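PDB 6NAG: clostripain-related protein from Bacteroides thetaiotaomicron, which is a secreted C11 cysteine protease of the clostripain family, probably cleaving peptide bonds after basic residues as its relatives do. Local coordinates for residues 34-39 with 210-215; 59-64 with 74-79; 104-109 with 167-172; 115-120 with 350-355. The protein carries 1 engineered substitution. All coordinates share one frame; numbering follows the deposited sequence.

Contact 1 of 4, residues 34-39 with 210-215; sequences LESVVE and PYAEIG
Tyr-211 opens the helix 211-218 against the last turns of helix 24-38, its CB lying 4.1 Å from Leu-34 CB. With CG anti to the carbonyl carbon (chi1 -64°), the ring leads off Leu-34 and toward the sheet, where its hydroxyl is hydrogen-bonded to Asp-177. The carbonyl of the same residue faces the other helix, with Tyr-211 O 3.2 Å from Val-37 CG2. One step on, the methyl of Ala-212 lies alongside the serine, Ala-212 CB being 3.6 Å from Ser-36 OG. A water bridges the Ser-36 hydroxyl and the Ala-212 carbonyl, donating to Ala-212 O at 2.8 Å and, at longer range, to Ser-36 OG, which also bonds to Asp-33 O. The short helical segments 34-38 and 211-215 cross at -48°, their axes 7.7 Å apart at closest, as part of the helical layer over the mixed sheet of a clan CD alpha/beta fold; helix 24-38 is the crossover between the parallel strands 11-17 and 46-53, and Leu-34 reaches Ile-48. Farther along comes Gly-215, where bare backbone meets both aliphatic side chains: Gly-215 CA is 4.3 Å from Leu-34 CD1, and Gly-215 C is 4.2 Å from Val-37 CG1.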
loop_
_atom_site.group_PDB
_atom_site.type_symbol
_atom_site.label_atom_id
_atom_site.label_comp_id
_atom_site.label_asym_id
_atom_site.label_seq_id
_atom_site.Cartn_x
_atom_site.Cartn_y
_atom_site.Cartn_z
ATOM N N LEU A 34 20.162 -17.228 -15.620
ATOM C CA LEU A 34 20.290 -15.891 -15.056
ATOM C C LEU A 34 21.563 -15.772 -14.224
ATOM O O LEU A 34 22.162 -14.701 -14.134
ATOM C CB LEU A 34 19.068 -15.551 -14.200
ATOM C CG LEU A 34 19.020 -14.148 -13.592
ATOM C CD1 LEU A 34 18.988 -13.090 -14.684
ATOM C CD2 LEU A 34 17.826 -14.002 -12.664
ATOM N N GLU A 35 21.973 -16.884 -13.625
ATOM C CA GLU A 35 23.161 -16.909 -12.784
ATOM C C GLU A 35 24.429 -16.790 -13.626
ATOM O O GLU A 35 25.458 -16.312 -13.150
ATOM C CB GLU A 35 23.192 -18.190 -11.946
ATOM C CG GLU A 35 24.235 -18.195 -10.843
ATOM C CD GLU A 35 24.096 -19.386 -9.917
ATOM O OE1 GLU A 35 24.961 -19.559 -9.033
ATOM O OE2 GLU A 35 23.117 -20.149 -10.070
ATOM N N SER A 36 24.346 -17.220 -14.881
ATOM C CA SER A 36 25.474 -17.115 -15.799
ATOM C C SER A 36 25.728 -15.659 -16.174
ATOM O O SER A 36 26.839 -15.288 -16.551
ATOM C CB SER A 36 25.229 -17.950 -17.057
ATOM O OG SER A 36 24.177 -17.404 -17.833
ATOM N N VAL A 37 24.686 -14.840 -16.072
ATOM C CA VAL A 37 24.801 -13.409 -16.320
ATOM C C VAL A 37 25.485 -12.734 -15.135
ATOM O O VAL A 37 26.346 -11.871 -15.308
ATOM C CB VAL A 37 23.421 -12.769 -16.567
ATOM C CG1 VAL A 37 23.540 -11.261 -16.693
ATOM C CG2 VAL A 37 22.785 -13.361 -17.811
ATOM N N VAL A 38 25.095 -13.143 -13.932
ATOM C CA VAL A 38 25.720 -12.660 -12.706
ATOM C C VAL A 38 27.191 -13.065 -12.678
ATOM O O VAL A 38 28.041 -12.335 -12.169
ATOM C CB VAL A 38 25.004 -13.211 -11.455
ATOM C CG1 VAL A 38 25.625 -12.648 -10.185
ATOM C CG2 VAL A 38 23.520 -12.891 -11.512
ATOM N N GLU A 39 27.473 -14.232 -13.249
ATOM C CA GLU A 39 28.825 -14.778 -13.315
ATOM C C GLU A 39 29.792 -13.842 -14.039
ATOM O O GLU A 39 30.992 -13.838 -13.762
ATOM C CB GLU A 39 28.800 -16.142 -14.011
ATOM C CG GLU A 39 30.133 -16.869 -14.032
ATOM C CD GLU A 39 30.595 -17.275 -12.649
ATOM O OE1 GLU A 39 29.730 -17.562 -11.794
ATOM O OE2 GLU A 39 31.822 -17.308 -12.416
ATOM N N PRO A 210 14.937 -16.428 -22.406
ATOM C CA PRO A 210 16.370 -16.733 -22.464
ATOM C C PRO A 210 17.179 -15.788 -21.580
ATOM O O PRO A 210 17.843 -14.887 -22.091
ATOM C CB PRO A 210 16.708 -16.533 -23.941
ATOM C CG PRO A 210 15.735 -15.501 -24.399
ATOM C CD PRO A 210 14.467 -15.746 -23.625
ATOM N N TYR A 211 17.125 -16.002 -20.268
ATOM C CA TYR A 211 17.721 -15.079 -19.306
ATOM C C TYR A 211 19.238 -14.973 -19.428
ATOM O O TYR A 211 19.836 -14.015 -18.942
ATOM C CB TYR A 211 17.345 -15.490 -17.880
ATOM C CG TYR A 211 15.864 -15.390 -17.600
ATOM C CD1 TYR A 211 15.259 -14.156 -17.394
ATOM C CD2 TYR A 211 15.069 -16.527 -17.546
ATOM C CE1 TYR A 211 13.905 -14.059 -17.142
ATOM C CE2 TYR A 211 13.714 -16.439 -17.296
ATOM C CZ TYR A 211 13.137 -15.203 -17.094
ATOM O OH TYR A 211 11.789 -15.110 -16.844
ATOM N N ALA A 212 19.860 -15.949 -20.079
ATOM C CA ALA A 212 21.302 -15.910 -20.292
ATOM C C ALA A 212 21.660 -14.941 -21.414
ATOM O O ALA A 212 22.828 -14.603 -21.605
ATOM C CB ALA A 212 21.832 -17.300 -20.601
ATOM N N GLU A 213 20.648 -14.492 -22.151
ATOM C CA GLU A 213 20.868 -13.615 -23.293
ATOM C C GLU A 213 20.188 -12.258 -23.125
ATOM O O GLU A 213 20.589 -11.278 -23.752
ATOM C CB GLU A 213 20.375 -14.292 -24.575
ATOM C CG GLU A 213 21.129 -15.567 -24.921
ATOM C CD GLU A 213 20.533 -16.295 -26.109
ATOM O OE1 GLU A 213 19.778 -15.663 -26.878
ATOM O OE2 GLU A 213 20.818 -17.500 -26.274
ATOM N N ILE A 214 19.165 -12.201 -22.278
ATOM C CA ILE A 214 18.427 -10.959 -22.062
ATOM C C ILE A 214 18.482 -10.498 -20.609
ATOM O O ILE A 214 17.866 -9.496 -20.248
ATOM C CB ILE A 214 16.949 -11.103 -22.477
ATOM C CG1 ILE A 214 16.240 -12.135 -21.598
ATOM C CG2 ILE A 214 16.842 -11.485 -23.943
ATOM C CD1 ILE A 214 15.058 -11.580 -20.835
ATOM N N GLY A 215 19.223 -11.230 -19.784
ATOM C CA GLY A 215 19.316 -10.930 -18.366
ATOM C C GLY A 215 19.913 -9.571 -18.058
ATOM O O GLY A 215 19.469 -8.885 -17.138
HETATM O O HOH W 1 25.053 -15.201 -19.935
#

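Contact 2 of 4, residues 59-64 with 74-79; sequences ATLFEL and KTLKNY. With PRO (proline), chain C.
Leu-61 is held through both its backbone polar atoms: Leu-61 N donates to Lys-77 O at 2.6 Å, and Leu-61 O accepts from Leu-76 N (2.7 Å) and Lys-77 N (3.1 Å). Two successive residues facing one is a classic beta bulge, and past it the antiparallel register moves by one residue, bringing Phe-62 opposite Thr-75 as a non-hydrogen-bonded pair. Hydrogen-bonded pairs continue on both flanks, Ala-59 with Tyr-79 and Glu-63 with Lys-74. Among side chains, Thr-60 OG1 donates to Asn-78 OD1 at 2.8 Å, the two running alongside one another in one direction; with OG1 anti to its own carbonyl carbon (chi1 -59°), the methyl CG2 is left beside Thr-75 CG2. Glu-63 OE1 stands 4.4 Å from Lys-74 NZ, too far apart for a salt bridge; a water donates to the carboxylate and binds the ammonium weakly, while Arg-47 and Glu-67 pair with the two charges. On the face bearing Leu-61, the edge of the Tyr-79 ring meets that leucine side chain, Tyr-79 CE1 3.6 Å from Leu-61 CB. The other face binds a proline: Phe-62, its CG set between backbone N and carbonyl carbon (chi1 65°), offers a ring face to the proline N, with Phe-62 CD1 3.7 Å from proline CD, and Thr-60, Tyr-28 and His-73 line the same pocket. This hairpin forms one margin of the sheet within the chain. Strand 58-67 pairs onward with strand 46-53, whose Phe-51 meets the Tyr-79 ring edge-to-face, and helix 87-100 packs against Leu-61, Leu-76 and Lys-77, its Asp-96 bonding to the Tyr-79 hydroxyl.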
loop_
_atom_site.group_PDB
_atom_site.type_symbol
_atom_site.label_atom_id
_atom_site.label_comp_id
_atom_site.label_asym_id
_atom_site.label_seq_id
_atom_site.Cartn_x
_atom_site.Cartn_y
_atom_site.Cartn_z
ATOM N N ALA A 59 8.481 -22.939 0.094
ATOM C CA ALA A 59 9.200 -22.012 -0.773
ATOM C C ALA A 59 10.421 -21.414 -0.080
ATOM O O ALA A 59 10.553 -21.485 1.140
ATOM C CB ALA A 59 8.271 -20.908 -1.242
ATOM N N THR A 60 11.307 -20.817 -0.872
ATOM C CA THR A 60 12.533 -20.227 -0.349
ATOM C C THR A 60 12.859 -18.909 -1.045
ATOM O O THR A 60 12.781 -18.808 -2.269
ATOM C CB THR A 60 13.729 -21.191 -0.505
ATOM O OG1 THR A 60 13.462 -22.409 0.200
ATOM C CG2 THR A 60 15.003 -20.567 0.044
ATOM N N LEU A 61 13.217 -17.901 -0.256
ATOM C CA LEU A 61 13.675 -16.626 -0.793
ATOM C C LEU A 61 15.196 -16.539 -0.703
ATOM O O LEU A 61 15.767 -16.692 0.376
ATOM C CB LEU A 61 13.033 -15.461 -0.037
ATOM C CG LEU A 61 13.294 -14.059 -0.590
ATOM C CD1 LEU A 61 12.489 -13.830 -1.858
ATOM C CD2 LEU A 61 12.982 -12.995 0.450
ATOM N N PHE A 62 15.851 -16.302 -1.835
ATOM C CA PHE A 62 17.306 -16.196 -1.852
ATOM C C PHE A 62 17.794 -15.139 -2.839
ATOM O O PHE A 62 17.016 -14.604 -3.628
ATOM C CB PHE A 62 17.940 -17.554 -2.174
ATOM C CG PHE A 62 17.635 -18.062 -3.556
ATOM C CD1 PHE A 62 16.444 -18.716 -3.823
ATOM C CD2 PHE A 62 18.551 -17.903 -4.583
ATOM C CE1 PHE A 62 16.166 -19.188 -5.089
ATOM C CE2 PHE A 62 18.278 -18.374 -5.852
ATOM C CZ PHE A 62 17.085 -19.017 -6.105
ATOM N N GLU A 63 19.089 -14.845 -2.786
ATOM C CA GLU A 63 19.675 -13.794 -3.608
ATOM C C GLU A 63 20.800 -14.314 -4.499
ATOM O O GLU A 63 21.613 -15.132 -4.071
ATOM C CB GLU A 63 20.201 -12.663 -2.718
ATOM C CG GLU A 63 20.976 -11.585 -3.460
ATOM C CD GLU A 63 21.418 -10.452 -2.556
ATOM O OE1 GLU A 63 21.210 -10.551 -1.329
ATOM O OE2 GLU A 63 21.972 -9.460 -3.072
ATOM N N LEU A 64 20.830 -13.842 -5.742
ATOM C CA LEU A 64 21.960 -14.087 -6.630
ATOM C C LEU A 64 22.928 -12.915 -6.556
ATOM O O LEU A 64 22.582 -11.793 -6.926
ATOM C CB LEU A 64 21.495 -14.296 -8.073
ATOM C CG LEU A 64 20.712 -15.568 -8.393
ATOM C CD1 LEU A 64 20.470 -15.676 -9.890
ATOM C CD2 LEU A 64 21.445 -16.792 -7.876
ATOM N N LYS A 74 22.549 -17.008 -1.967
ATOM C CA LYS A 74 22.477 -16.590 -0.573
ATOM C C LYS A 74 21.042 -16.663 -0.066
ATOM O O LYS A 74 20.230 -15.786 -0.352
ATOM C CB LYS A 74 23.031 -15.175 -0.410
ATOM C CG LYS A 74 24.500 -15.042 -0.775
ATOM C CD LYS A 74 24.928 -13.586 -0.844
ATOM C CE LYS A 74 24.791 -12.902 0.504
ATOM N NZ LYS A 74 25.146 -11.458 0.428
ATOM N N THR A 75 20.739 -17.718 0.684
ATOM C CA THR A 75 19.398 -17.916 1.223
ATOM C C THR A 75 19.044 -16.824 2.226
ATOM O O THR A 75 19.817 -16.531 3.138
ATOM C CB THR A 75 19.258 -19.292 1.900
ATOM O OG1 THR A 75 19.572 -20.324 0.957
ATOM C CG2 THR A 75 17.840 -19.497 2.408
ATOM N N LEU A 76 17.874 -16.222 2.047
ATOM C CA LEU A 76 17.428 -15.137 2.911
ATOM C C LEU A 76 16.358 -15.601 3.890
ATOM O O LEU A 76 16.410 -15.282 5.078
ATOM C CB LEU A 76 16.895 -13.973 2.072
ATOM C CG LEU A 76 17.856 -13.357 1.055
ATOM C CD1 LEU A 76 17.143 -12.323 0.202
ATOM C CD2 LEU A 76 19.056 -12.742 1.756
ATOM N N LYS A 77 15.389 -16.359 3.387
ATOM C CA LYS A 77 14.234 -16.751 4.184
ATOM C C LYS A 77 13.500 -17.938 3.566
ATOM O O LYS A 77 13.422 -18.062 2.345
ATOM C CB LYS A 77 13.280 -15.561 4.337
ATOM C CG LYS A 77 12.086 -15.808 5.239
ATOM C CD LYS A 77 11.221 -14.564 5.343
ATOM C CE LYS A 77 10.076 -14.767 6.319
ATOM N NZ LYS A 77 9.249 -13.539 6.459
ATOM N N ASN A 78 12.969 -18.811 4.416
ATOM C CA ASN A 78 12.147 -19.925 3.956
ATOM C C ASN A 78 10.684 -19.707 4.323
ATOM O O ASN A 78 10.372 -18.914 5.211
ATOM C CB ASN A 78 12.651 -21.245 4.541
ATOM C CG ASN A 78 14.033 -21.613 4.042
ATOM O OD1 ASN A 78 14.189 -22.135 2.940
ATOM N ND2 ASN A 78 15.045 -21.347 4.859
ATOM N N TYR A 79 9.788 -20.413 3.640
ATOM C CA TYR A 79 8.356 -20.219 3.837
ATOM C C TYR A 79 7.606 -21.535 4.020
ATOM O O TYR A 79 7.672 -22.419 3.168
ATOM C CB TYR A 79 7.755 -19.456 2.653
ATOM C CG TYR A 79 8.296 -18.056 2.469
ATOM C CD1 TYR A 79 9.477 -17.832 1.774
ATOM C CD2 TYR A 79 7.617 -16.957 2.977
ATOM C CE1 TYR A 79 9.973 -16.555 1.600
ATOM C CE2 TYR A 79 8.104 -15.676 2.807
ATOM C CZ TYR A 79 9.282 -15.480 2.118
ATOM O OH TYR A 79 9.770 -14.206 1.945
HETATM N N PRO C . 18.288 -22.630 -3.426
HETATM C CA PRO C . 18.086 -23.884 -4.160
HETATM C C PRO C . 18.171 -23.693 -5.672
HETATM O O PRO C . 17.818 -22.638 -6.199
HETATM C CB PRO C . 16.674 -24.308 -3.744
HETATM C CG PRO C . 15.992 -23.031 -3.399
HETATM C CD PRO C . 17.050 -22.166 -2.776
HETATM O OXT PRO C . 18.594 -24.591 -6.401
HETATM O O HOH W 2 22.090 -11.089 1.321
#

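Contact 3 of 4, residues 104-109 with 167-172; sequences KRYSMV and AGLKME. With PRO (proline), chain D.
Glu-172 N donates to Tyr-106 O at 2.8 Å where the two backbones meet, the backbone from 169 to 172 running at 85° to that from 105 to 108 in strand 105-111 before it turns a corner. Arg-105 and Glu-172 form the salt bridge: Arg-105 NH1 reaches the syn side of Glu-172 OE2 at 2.5 Å, and the guanidinium and carboxylate planes stand 65° apart. A bend in the arginine chain at chi3 sets the guanidinium beside the acid, leaving NE to pair with Glu-10. Met-171 packs alongside the backbone of Tyr-106 and reaches Met-108: Met-171 SD is 3.9 Å from Tyr-106 CB, and its methyl CE lies 3.8 Å from Met-108 SD. Leu-169 CD2 packs obliquely on the tyrosine ring, 3.8 Å from Tyr-106 CD1, while Arg-99 of the second subunit also packs against Tyr-106. One water accepts from Tyr-106 N at 2.8 Å and lies close to Lys-170 O and to the carboxylate of a bound proline, which nestles against Leu-169 CD2 and the backbone of Gly-168 and Lys-170. Gly-168 ends helix 157-166 in a Schellman motif, from which the chain enters strand 171-177, the parallel neighbour of 105-111 at the centre of the alpha/beta sheet.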
loop_
_atom_site.group_PDB
_atom_site.type_symbol
_atom_site.label_atom_id
_atom_site.label_comp_id
_atom_site.label_asym_id
_atom_site.label_seq_id
_atom_site.Cartn_x
_atom_site.Cartn_y
_atom_site.Cartn_z
ATOM N N LYS A 104 16.032 1.702 -4.441
ATOM C CA LYS A 104 15.177 2.770 -4.945
ATOM C C LYS A 104 14.110 2.224 -5.888
ATOM O O LYS A 104 12.930 2.538 -5.751
ATOM C CB LYS A 104 16.012 3.835 -5.657
ATOM N N ARG A 105 14.535 1.402 -6.842
ATOM C CA ARG A 105 13.624 0.840 -7.831
ATOM C C ARG A 105 13.381 -0.646 -7.595
ATOM O O ARG A 105 14.221 -1.342 -7.027
ATOM C CB ARG A 105 14.168 1.061 -9.245
ATOM C CG ARG A 105 14.269 2.524 -9.652
ATOM C CD ARG A 105 14.857 2.677 -11.048
ATOM N NE ARG A 105 16.290 2.398 -11.076
ATOM C CZ ARG A 105 16.879 1.586 -11.948
ATOM N NH1 ARG A 105 16.159 0.965 -12.872
ATOM N NH2 ARG A 105 18.190 1.394 -11.896
ATOM N N TYR A 106 12.222 -1.123 -8.036
ATOM C CA TYR A 106 11.880 -2.536 -7.936
ATOM C C TYR A 106 11.254 -3.037 -9.229
ATOM O O TYR A 106 10.430 -2.355 -9.836
ATOM C CB TYR A 106 10.929 -2.784 -6.763
ATOM C CG TYR A 106 11.599 -2.724 -5.411
ATOM C CD1 TYR A 106 11.711 -1.524 -4.723
ATOM C CD2 TYR A 106 12.122 -3.867 -4.824
ATOM C CE1 TYR A 106 12.325 -1.465 -3.489
ATOM C CE2 TYR A 106 12.738 -3.817 -3.590
ATOM C CZ TYR A 106 12.837 -2.614 -2.927
ATOM O OH TYR A 106 13.449 -2.561 -1.698
ATOM N N SER A 107 11.655 -4.229 -9.650
ATOM C CA SER A 107 11.085 -4.858 -10.833
ATOM C C SER A 107 10.682 -6.287 -10.514
ATOM O O SER A 107 11.151 -6.866 -9.536
ATOM C CB SER A 107 12.075 -4.830 -11.996
ATOM O OG SER A 107 12.290 -3.503 -12.440
ATOM N N MET A 108 9.815 -6.859 -11.342
ATOM C CA MET A 108 9.269 -8.176 -11.055
ATOM C C MET A 108 9.262 -9.078 -12.285
ATOM O O MET A 108 8.769 -8.700 -13.346
ATOM C CB MET A 108 7.852 -8.039 -10.493
ATOM C CG MET A 108 7.364 -9.254 -9.730
ATOM S SD MET A 108 5.899 -8.883 -8.748
ATOM C CE MET A 108 5.591 -10.476 -7.993
ATOM N N VAL A 109 9.823 -10.272 -12.128
ATOM C CA VAL A 109 9.798 -11.279 -13.180
ATOM C C VAL A 109 8.991 -12.482 -12.708
ATOM O O VAL A 109 9.418 -13.216 -11.819
ATOM C CB VAL A 109 11.216 -11.730 -13.577
ATOM C CG1 VAL A 109 11.148 -12.820 -14.631
ATOM C CG2 VAL A 109 12.029 -10.547 -14.077
ATOM N N ALA A 167 1.889 -3.436 -0.718
ATOM C CA ALA A 167 3.289 -3.509 -0.324
ATOM C C ALA A 167 3.940 -2.137 -0.459
ATOM O O ALA A 167 5.092 -1.942 -0.074
ATOM C CB ALA A 167 4.028 -4.538 -1.161
ATOM N N GLY A 168 3.187 -1.190 -1.011
ATOM C CA GLY A 168 3.668 0.167 -1.194
ATOM C C GLY A 168 4.663 0.278 -2.330
ATOM O O GLY A 168 5.565 1.113 -2.295
ATOM N N LEU A 169 4.495 -0.566 -3.343
ATOM C CA LEU A 169 5.420 -0.602 -4.468
ATOM C C LEU A 169 4.742 -0.309 -5.802
ATOM O O LEU A 169 3.563 -0.607 -5.995
ATOM C CB LEU A 169 6.110 -1.966 -4.549
ATOM C CG LEU A 169 7.054 -2.377 -3.421
ATOM C CD1 LEU A 169 7.614 -3.764 -3.692
ATOM C CD2 LEU A 169 8.177 -1.366 -3.264
ATOM N N LYS A 170 5.501 0.286 -6.714
ATOM C CA LYS A 170 5.106 0.362 -8.113
ATOM C C LYS A 170 6.289 -0.073 -8.965
ATOM O O LYS A 170 7.298 0.626 -9.046
ATOM C CB LYS A 170 4.651 1.770 -8.500
ATOM C CG LYS A 170 4.182 1.865 -9.946
ATOM C CD LYS A 170 3.572 3.217 -10.267
ATOM C CE LYS A 170 3.025 3.239 -11.687
ATOM N NZ LYS A 170 2.415 4.549 -12.039
ATOM N N MET A 171 6.161 -1.240 -9.586
ATOM C CA MET A 171 7.259 -1.839 -10.334
ATOM C C MET A 171 7.665 -1.001 -11.540
ATOM O O MET A 171 6.841 -0.309 -12.135
ATOM C CB MET A 171 6.879 -3.250 -10.788
ATOM C CG MET A 171 6.496 -4.187 -9.655
ATOM S SD MET A 171 7.828 -4.435 -8.469
ATOM C CE MET A 171 7.024 -5.506 -7.282
ATOM N N GLU A 172 8.946 -1.057 -11.888
ATOM C CA GLU A 172 9.423 -0.441 -13.116
ATOM C C GLU A 172 8.830 -1.196 -14.295
ATOM O O GLU A 172 8.323 -0.599 -15.243
ATOM C CB GLU A 172 10.951 -0.453 -13.180
ATOM C CG GLU A 172 11.561 0.850 -13.662
ATOM C CD GLU A 172 13.062 0.756 -13.848
ATOM O OE1 GLU A 172 13.563 1.221 -14.894
ATOM O OE2 GLU A 172 13.738 0.216 -12.949
HETATM N N PRO D . 8.015 1.830 -5.454
HETATM C CA PRO D . 8.002 3.022 -6.306
HETATM C C PRO D . 9.373 3.308 -6.908
HETATM O O PRO D . 9.588 4.340 -7.546
HETATM C CB PRO D . 7.586 4.129 -5.339
HETATM C CG PRO D . 8.145 3.686 -4.033
HETATM C CD PRO D . 8.041 2.181 -4.023
HETATM O OXT PRO D . 10.300 2.509 -6.771
HETATM O O HOH W 3 10.161 0.714 -8.455
#

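Contact 4 of 4, residues 115-120 with 350-355; sequences MGWIPV and SLASKK
Lys-354, whose backbone O lies 3.8 Å from Trp-117 CZ3, has its NZ gripped by two groups of helix 120-125, Asn-122 OD1 and Ser-121 OG. Two turns face each other here: a type II' beta turn from Met-115 to Ile-118, with Gly-116 taking the positive phi that such a turn calls for, and a type I turn from Ala-352 to Lys-355. The first turn directly follows strand 113-114, whose His-Gly sequence is consistent with the catalytic motif of clan CD peptidases. Trp-117 pushes the six-membered end of its indole into the second turn, Trp-117 CH2 coming 3.6 Å from Lys-355 CA and Trp-117 CZ2 3.7 Å from Ala-352 CB. Placing CG between the backbone N and the carbonyl carbon (chi1 61°) carries the indole toward that turn, and Ser-344 bonds to the indole NE1; helix 184-189 touches the same side chain. Ile-118 lays CD1 over one face of the indole, and this atom also meets the facing backbone, Ile-118 CD1 being 3.3 Å from Leu-351 O. Beside it, Met-115 bends at chi2 (55°) and crosses Leu-351 at about a right angle, with Met-115 CE 3.8 Å from Leu-351 CD1.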
loop_
_atom_site.group_PDB
_atom_site.type_symbol
_atom_site.label_atom_id
_atom_site.label_comp_id
_atom_site.label_asym_id
_atom_site.label_seq_id
_atom_site.Cartn_x
_atom_site.Cartn_y
_atom_site.Cartn_z
ATOM N N MET A 115 -2.820 -17.383 -18.195
ATOM C CA MET A 115 -4.127 -17.463 -18.833
ATOM C C MET A 115 -4.760 -16.074 -18.903
ATOM O O MET A 115 -5.980 -15.929 -18.862
ATOM C CB MET A 115 -5.033 -18.438 -18.078
ATOM C CG MET A 115 -6.192 -18.984 -18.898
ATOM S SD MET A 115 -5.652 -19.760 -20.432
ATOM C CE MET A 115 -7.233 -20.174 -21.161
ATOM N N GLY A 116 -3.913 -15.056 -19.002
ATOM C CA GLY A 116 -4.370 -13.689 -19.167
ATOM C C GLY A 116 -5.235 -13.152 -18.044
ATOM O O GLY A 116 -4.942 -13.346 -16.866
ATOM N N TRP A 117 -6.310 -12.469 -18.426
ATOM C CA TRP A 117 -7.191 -11.800 -17.475
ATOM C C TRP A 117 -8.227 -12.742 -16.881
ATOM O O TRP A 117 -8.936 -12.376 -15.943
ATOM C CB TRP A 117 -7.904 -10.633 -18.157
ATOM C CG TRP A 117 -8.765 -11.073 -19.300
ATOM C CD1 TRP A 117 -8.395 -11.182 -20.607
ATOM C CD2 TRP A 117 -10.137 -11.478 -19.236
ATOM N NE1 TRP A 117 -9.453 -11.625 -21.362
ATOM C CE2 TRP A 117 -10.535 -11.815 -20.543
ATOM C CE3 TRP A 117 -11.070 -11.588 -18.199
ATOM C CZ2 TRP A 117 -11.822 -12.252 -20.844
ATOM C CZ3 TRP A 117 -12.347 -12.023 -18.499
ATOM C CH2 TRP A 117 -12.711 -12.350 -19.810
ATOM N N ILE A 118 -8.321 -13.945 -17.444
ATOM C CA ILE A 118 -9.330 -14.923 -17.044
ATOM C C ILE A 118 -9.333 -15.158 -15.538
ATOM O O ILE A 118 -8.297 -15.463 -14.952
ATOM C CB ILE A 118 -9.116 -16.271 -17.762
ATOM C CG1 ILE A 118 -9.155 -16.079 -19.278
ATOM C CG2 ILE A 118 -10.159 -17.287 -17.323
ATOM C CD1 ILE A 118 -10.448 -15.484 -19.787
ATOM N N PRO A 119 -10.503 -14.991 -14.904
ATOM C CA PRO A 119 -10.640 -15.201 -13.459
ATOM C C PRO A 119 -10.465 -16.665 -13.069
ATOM O O PRO A 119 -10.794 -17.553 -13.853
ATOM C CB PRO A 119 -12.066 -14.722 -13.167
ATOM C CG PRO A 119 -12.781 -14.854 -14.463
ATOM C CD PRO A 119 -11.766 -14.551 -15.521
ATOM N N VAL A 120 -9.944 -16.901 -11.869
ATOM C CA VAL A 120 -9.735 -18.254 -11.368
ATOM C C VAL A 120 -11.067 -18.985 -11.223
ATOM O O VAL A 120 -11.157 -20.188 -11.466
ATOM C CB VAL A 120 -8.996 -18.245 -10.011
ATOM C CG1 VAL A 120 -8.789 -19.663 -9.498
ATOM C CG2 VAL A 120 -7.664 -17.528 -10.139
ATOM N N SER A 350 -16.419 -19.970 -23.105
ATOM C CA SER A 350 -17.023 -20.025 -21.778
ATOM C C SER A 350 -16.131 -19.396 -20.712
ATOM O O SER A 350 -16.623 -18.874 -19.712
ATOM C CB SER A 350 -17.344 -21.473 -21.401
ATOM O OG SER A 350 -16.174 -22.271 -21.396
ATOM N N LEU A 351 -14.823 -19.441 -20.932
ATOM C CA LEU A 351 -13.863 -18.892 -19.979
ATOM C C LEU A 351 -13.867 -17.366 -19.975
ATOM O O LEU A 351 -13.399 -16.741 -19.025
ATOM C CB LEU A 351 -12.456 -19.408 -20.282
ATOM C CG LEU A 351 -12.181 -20.878 -19.963
ATOM C CD1 LEU A 351 -10.751 -21.243 -20.320
ATOM C CD2 LEU A 351 -12.459 -21.169 -18.498
ATOM N N ALA A 352 -14.396 -16.771 -21.038
ATOM C CA ALA A 352 -14.431 -15.318 -21.156
ATOM C C ALA A 352 -15.839 -14.776 -20.942
ATOM O O ALA A 352 -16.201 -13.738 -21.490
ATOM C CB ALA A 352 -13.901 -14.887 -22.514
ATOM N N SER A 353 -16.627 -15.479 -20.134
ATOM C CA SER A 353 -18.013 -15.095 -19.893
ATOM C C SER A 353 -18.122 -13.837 -19.035
ATOM O O SER A 353 -19.073 -13.069 -19.170
ATOM C CB SER A 353 -18.774 -16.247 -19.231
ATOM O OG SER A 353 -18.182 -16.610 -17.997
ATOM N N LYS A 354 -17.149 -13.628 -18.154
ATOM C CA LYS A 354 -17.158 -12.463 -17.273
ATOM C C LYS A 354 -16.291 -11.336 -17.822
ATOM O O LYS A 354 -15.607 -10.645 -17.069
ATOM C CB LYS A 354 -16.682 -12.844 -15.870
ATOM C CG LYS A 354 -17.489 -13.948 -15.207
ATOM C CD LYS A 354 -17.376 -13.864 -13.693
ATOM C CE LYS A 354 -17.863 -15.138 -13.021
ATOM N NZ LYS A 354 -16.968 -16.294 -13.304
ATOM N N LYS A 355 -16.331 -11.149 -19.138
ATOM C CA LYS A 355 -15.512 -10.137 -19.795
ATOM C C LYS A 355 -15.968 -8.720 -19.458
ATOM O O LYS A 355 -15.191 -7.770 -19.559
ATOM C CB LYS A 355 -15.535 -10.338 -21.312
ATOM C CG LYS A 355 -16.850 -9.942 -21.962
ATOM C CD LYS A 355 -16.815 -10.134 -23.466
ATOM C CE LYS A 355 -16.869 -11.602 -23.838
ATOM N NZ LYS A 355 -17.085 -11.781 -25.299
#

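In the fold
From the N terminus, contact 1 opens on helix 24-38 and closes only at helix 211-218, so contacts 2 and 3 nest within its loop. Contact 2 closes first, as a hairpin at one margin of the sheet, and contact 3 follows in series, joining central strands of that sheet. Contact 4 starts between the segments of contact 3 and ends near the C terminus, crossing contacts 1 and 3 and tying the loop after strand 113-114 to the loop before helix 359-363. Contacts 1 and 2 touch through Leu-64, packed on Leu-34, Glu-35 and Val-38; contacts 1 and 3 touch through Tyr-211 and Val-109. Contact 4 lies across the chain's centre from contact 1, centres about 34 Å apart.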